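Local structure of acyl-CoA thioester hydrolase HI0827 (Haemophilus influenzae Rd KW20, 3BJK) at the interface of chains A and B and the interface of chains A and C. The protein hydrolyses acyl-coenzyme A thioesters with broad specificity, as a hotdog-fold hexamer built as a trimer of dimers. Numbering follows the deposited sequence. Chains: chain A/B/C, Acyl-CoA thioester hydrolase HI0827.

Contact 1: the interface of chains A and B. Residues chain A 21, 23, 103-104; chain B 44, 48, 51.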
# COMPACT_ATOMS: atom_id res chain seq x y z
N LEU A 21 -2.11 8.61 12.59
CA LEU A 21 -0.77 9.27 12.50
C LEU A 21 -0.41 9.38 11.04
O LEU A 21 -0.62 8.45 10.24
CB LEU A 21 0.28 8.46 13.25
CG LEU A 21 1.50 9.31 13.60
CD1 LEU A 21 1.20 10.24 14.83
CD2 LEU A 21 2.73 8.47 13.89
N MET A 23 2.02 9.31 7.98
CA MET A 23 3.16 8.40 7.75
C MET A 23 3.85 8.77 6.46
O MET A 23 3.19 9.29 5.53
CB MET A 23 2.68 6.94 7.66
CG MET A 23 1.94 6.40 8.88
SD MET A 23 3.05 6.19 10.28
CE MET A 23 3.86 4.59 9.95
N VAL A 103 2.49 16.20 18.53
CA VAL A 103 2.84 15.47 19.76
C VAL A 103 4.34 15.16 19.88
O VAL A 103 4.89 15.02 20.99
CB VAL A 103 1.94 14.18 19.93
CG1 VAL A 103 0.49 14.53 20.03
CG2 VAL A 103 2.18 13.19 18.80
N ALA A 104 5.01 15.05 18.73
CA ALA A 104 6.42 14.76 18.76
C ALA A 104 7.18 15.65 17.77
O ALA A 104 8.26 15.32 17.35
CB ALA A 104 6.68 13.26 18.49
N MET B 44 0.52 2.21 16.78
CA MET B 44 0.40 3.63 16.42
C MET B 44 -0.44 4.41 17.45
O MET B 44 -0.03 5.49 17.85
CB MET B 44 -0.24 3.76 15.06
CG MET B 44 -0.56 5.12 14.54
SD MET B 44 -1.08 5.04 12.81
CE MET B 44 0.33 4.33 11.99
N ILE B 48 0.80 7.29 20.33
CA ILE B 48 0.26 8.65 20.39
C ILE B 48 0.03 9.07 21.85
O ILE B 48 0.49 10.09 22.27
CB ILE B 48 -1.09 8.78 19.62
CG1 ILE B 48 -0.83 8.71 18.11
CG2 ILE B 48 -1.74 10.11 19.98
CD1 ILE B 48 -2.05 8.48 17.29
N LYS B 51 3.34 9.57 23.61
CA LYS B 51 3.98 10.83 23.23
C LYS B 51 3.32 12.03 23.93
O LYS B 51 3.98 13.03 24.25
CB LYS B 51 3.90 11.03 21.68
CG LYS B 51 4.79 10.15 20.83
CD LYS B 51 4.26 10.05 19.35
CE LYS B 51 4.83 8.90 18.59
NZ LYS B 51 4.16 8.75 17.23
O HOH W 1 3.41 15.51 23.17
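A:Leu21 meets B:Met44 and B:Lys51 with different parts of its side chain. Its CB rests against the methionine, 3.7 Å from CG of B:Met44, with the thioether SD equally near. Its branched end points the other way, tip to tip with the lysine: CD2 lies 3.6 Å from the side-chain amino nitrogen NZ of B:Lys51. The other methyl, CD1, comes alongside B:Ile48 at 4.1 Å from CG1, the two side chains running past each other in opposite directions. B:Met44 then continues to a second partner. Its chain is extended as far as SD and turns at the last bond (chi3 -60°), which carries the methyl CE to 3.7 Å from SD of A:Met23; these two methionines also meet tip to tip.

Beyond this core, the aliphatic stem of B:Lys51 does apolar work. A:Val103 lies across it at about a right angle, CG2 standing 3.8 Å from CD of the lysine, and the methyl of A:Ala104 touches the same CD more loosely. B:Lys51 is stretched out beyond CG, which lets one side chain span from A:Val103 to A:Leu21. Water 1 adds a polar link between the backbones: its O lies 2.7 Å from the carbonyl O of A:Val103. The same water O lies 2.8 Å from the carbonyl O of B:Lys51.

In the fold, B:Met44, B:Ile48 and B:Lys51 follow one another along a single face of helix 35-54, the long helix of the hotdog fold. That face packs on the end of strand 15-21 of chain A, the loop just after it, and the loop between strands 91-101 and 111-123, as part of a two-fold interface of the hexamer.

Contact 2: the interface of chains A and C. Residues chain A 36-37, 39-40, 43-44; chain C 34, 36-37, 39-40.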
# COMPACT_ATOMS: atom_id res chain seq x y z
N GLY A 36 -4.59 13.63 -1.73
CA GLY A 36 -5.45 12.45 -1.94
C GLY A 36 -5.72 11.63 -0.68
O GLY A 36 -6.88 11.15 -0.44
N TRP A 37 -4.70 11.47 0.15
CA TRP A 37 -4.82 10.75 1.40
C TRP A 37 -5.79 11.52 2.31
O TRP A 37 -6.67 10.94 2.92
CB TRP A 37 -3.40 10.60 2.03
CG TRP A 37 -3.41 9.86 3.36
CD1 TRP A 37 -3.40 8.52 3.53
CD2 TRP A 37 -3.54 10.42 4.67
NE1 TRP A 37 -3.49 8.20 4.84
CE2 TRP A 37 -3.57 9.34 5.58
CE3 TRP A 37 -3.65 11.70 5.16
CZ2 TRP A 37 -3.65 9.51 6.95
CZ3 TRP A 37 -3.74 11.87 6.53
CH2 TRP A 37 -3.72 10.79 7.40
N MET A 39 -8.15 13.72 1.53
CA MET A 39 -9.49 13.55 0.95
C MET A 39 -10.06 12.20 1.30
O MET A 39 -11.21 12.09 1.67
CB MET A 39 -9.47 13.72 -0.57
CG MET A 39 -9.16 15.12 -1.02
SD MET A 39 -9.31 15.34 -2.81
CE MET A 39 -7.93 14.52 -3.36
N SER A 40 -9.23 11.16 1.22
CA SER A 40 -9.69 9.82 1.55
C SER A 40 -10.07 9.69 3.03
O SER A 40 -11.03 9.04 3.39
CB SER A 40 -8.59 8.78 1.24
OG SER A 40 -8.42 8.63 -0.13
N ALA A 43 -13.46 11.38 3.53
CA ALA A 43 -14.58 10.68 2.96
C ALA A 43 -14.92 9.48 3.86
O ALA A 43 -16.09 9.23 4.10
CB ALA A 43 -14.27 10.26 1.57
N MET A 44 -13.91 8.75 4.32
CA MET A 44 -14.10 7.63 5.21
C MET A 44 -14.76 8.05 6.56
O MET A 44 -15.65 7.37 7.06
CB MET A 44 -12.77 6.97 5.44
CG MET A 44 -12.79 5.92 6.44
SD MET A 44 -11.21 5.08 6.58
CE MET A 44 -10.82 4.65 4.94
N PHE C 34 -13.01 2.26 -4.00
CA PHE C 34 -13.15 3.25 -2.93
C PHE C 34 -13.14 4.69 -3.49
O PHE C 34 -12.29 5.05 -4.31
CB PHE C 34 -11.94 3.02 -1.90
CG PHE C 34 -11.71 4.11 -0.91
CD1 PHE C 34 -12.77 4.58 -0.09
CD2 PHE C 34 -10.42 4.60 -0.67
CE1 PHE C 34 -12.55 5.60 0.91
CE2 PHE C 34 -10.15 5.57 0.30
CZ PHE C 34 -11.23 6.09 1.14
N GLY C 36 -12.20 7.45 -2.16
CA GLY C 36 -10.88 8.13 -1.88
C GLY C 36 -9.84 7.88 -2.95
O GLY C 36 -8.99 8.76 -3.24
N TRP C 37 -9.84 6.67 -3.52
CA TRP C 37 -8.95 6.36 -4.63
C TRP C 37 -9.28 7.19 -5.85
O TRP C 37 -8.35 7.66 -6.54
CB TRP C 37 -8.92 4.89 -4.99
CG TRP C 37 -7.99 4.52 -6.05
CD1 TRP C 37 -6.71 4.12 -5.92
CD2 TRP C 37 -8.29 4.49 -7.43
NE1 TRP C 37 -6.17 3.85 -7.15
CE2 TRP C 37 -7.13 4.06 -8.10
CE3 TRP C 37 -9.44 4.79 -8.17
CZ2 TRP C 37 -7.06 3.92 -9.49
CZ3 TRP C 37 -9.39 4.62 -9.57
CH2 TRP C 37 -8.20 4.21 -10.20
N MET C 39 -10.90 10.11 -5.94
CA MET C 39 -10.51 11.47 -5.59
C MET C 39 -9.02 11.69 -5.74
O MET C 39 -8.57 12.75 -6.27
CB MET C 39 -10.98 11.79 -4.19
CG MET C 39 -12.46 11.82 -4.02
SD MET C 39 -12.93 12.43 -2.37
CE MET C 39 -12.43 11.13 -1.37
N SER C 40 -8.25 10.69 -5.37
CA SER C 40 -6.79 10.79 -5.44
C SER C 40 -6.31 10.85 -6.91
O SER C 40 -5.35 11.56 -7.23
CB SER C 40 -6.09 9.68 -4.69
OG SER C 40 -6.41 9.72 -3.33
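Helix 35-54, the long helix of the hotdog fold, brings its N-terminal turns in chain A against the same turns of chain C, and the two-fold axis relating the chains makes the contact nearly self-matching. A:Gly36 and C:Gly36 have no side chain, which is likely to let the helices come close, with A:Ser40 and C:Ser40 one turn further on. The hydroxyl OG of A:Ser40 bonds back to the carbonyl O of A:Gly36 at 3.0 Å, tilted 32° from the carbonyl plane; C:Ser40 OG does the same to C:Gly36 O at 2.8 Å. OG of A:Ser40 also lies 3.2 Å from O of C:Gly36, close enough for a hydrogen bond across the interface, though its one proton would be shared with the bond to A:Gly36 O.

A:Met39 and C:Met39 cross obliquely and trade ends. Each methionine side chain bends at its last torsion (chi3 -70° in C:Met39), tucking the methyl over the partner helix: CE of C:Met39 is 3.4 Å from the backbone O of A:Met39, and CE of A:Met39 makes the reciprocal approach. The same C:Met39 methyl touches CB of A:Ala43 at 3.6 Å; this alanine is engineered, in place of the natural aspartate.

C:Phe34, just ahead of its helix, closes one side. With CG anti to its backbone N (chi1 167°), it sends its ring toward chain A, where CE2 packs 3.7 Å from CB of A:Ser40 and the carbonyl O of A:Ser40 meets the ring edge in plane. The backbone N of C:Gly36 sits over the centre of one ring face, 3.3 Å above the plane. The methyl CE of A:Met44 reaches CZ loosely, the two side chains crossing at about a right angle.

The C-alpha centres of contact 1 and contact 2 lie about 22 Å apart, and both draw on helix 35-54. Contact 2 uses its first turns against the same turns of another copy, whereas contact 1 uses the middle and later turns against a strand end and loops. Met44 belongs to both: as the copies are equivalent, each subunit's Met44 faces one neighbour in contact 1 and a different neighbour in contact 2. The same helix thus contributes to interfaces with two different neighbours, in keeping with a hexamer built as a trimer of dimers. The structure alone does not show whether the two contacts are coupled.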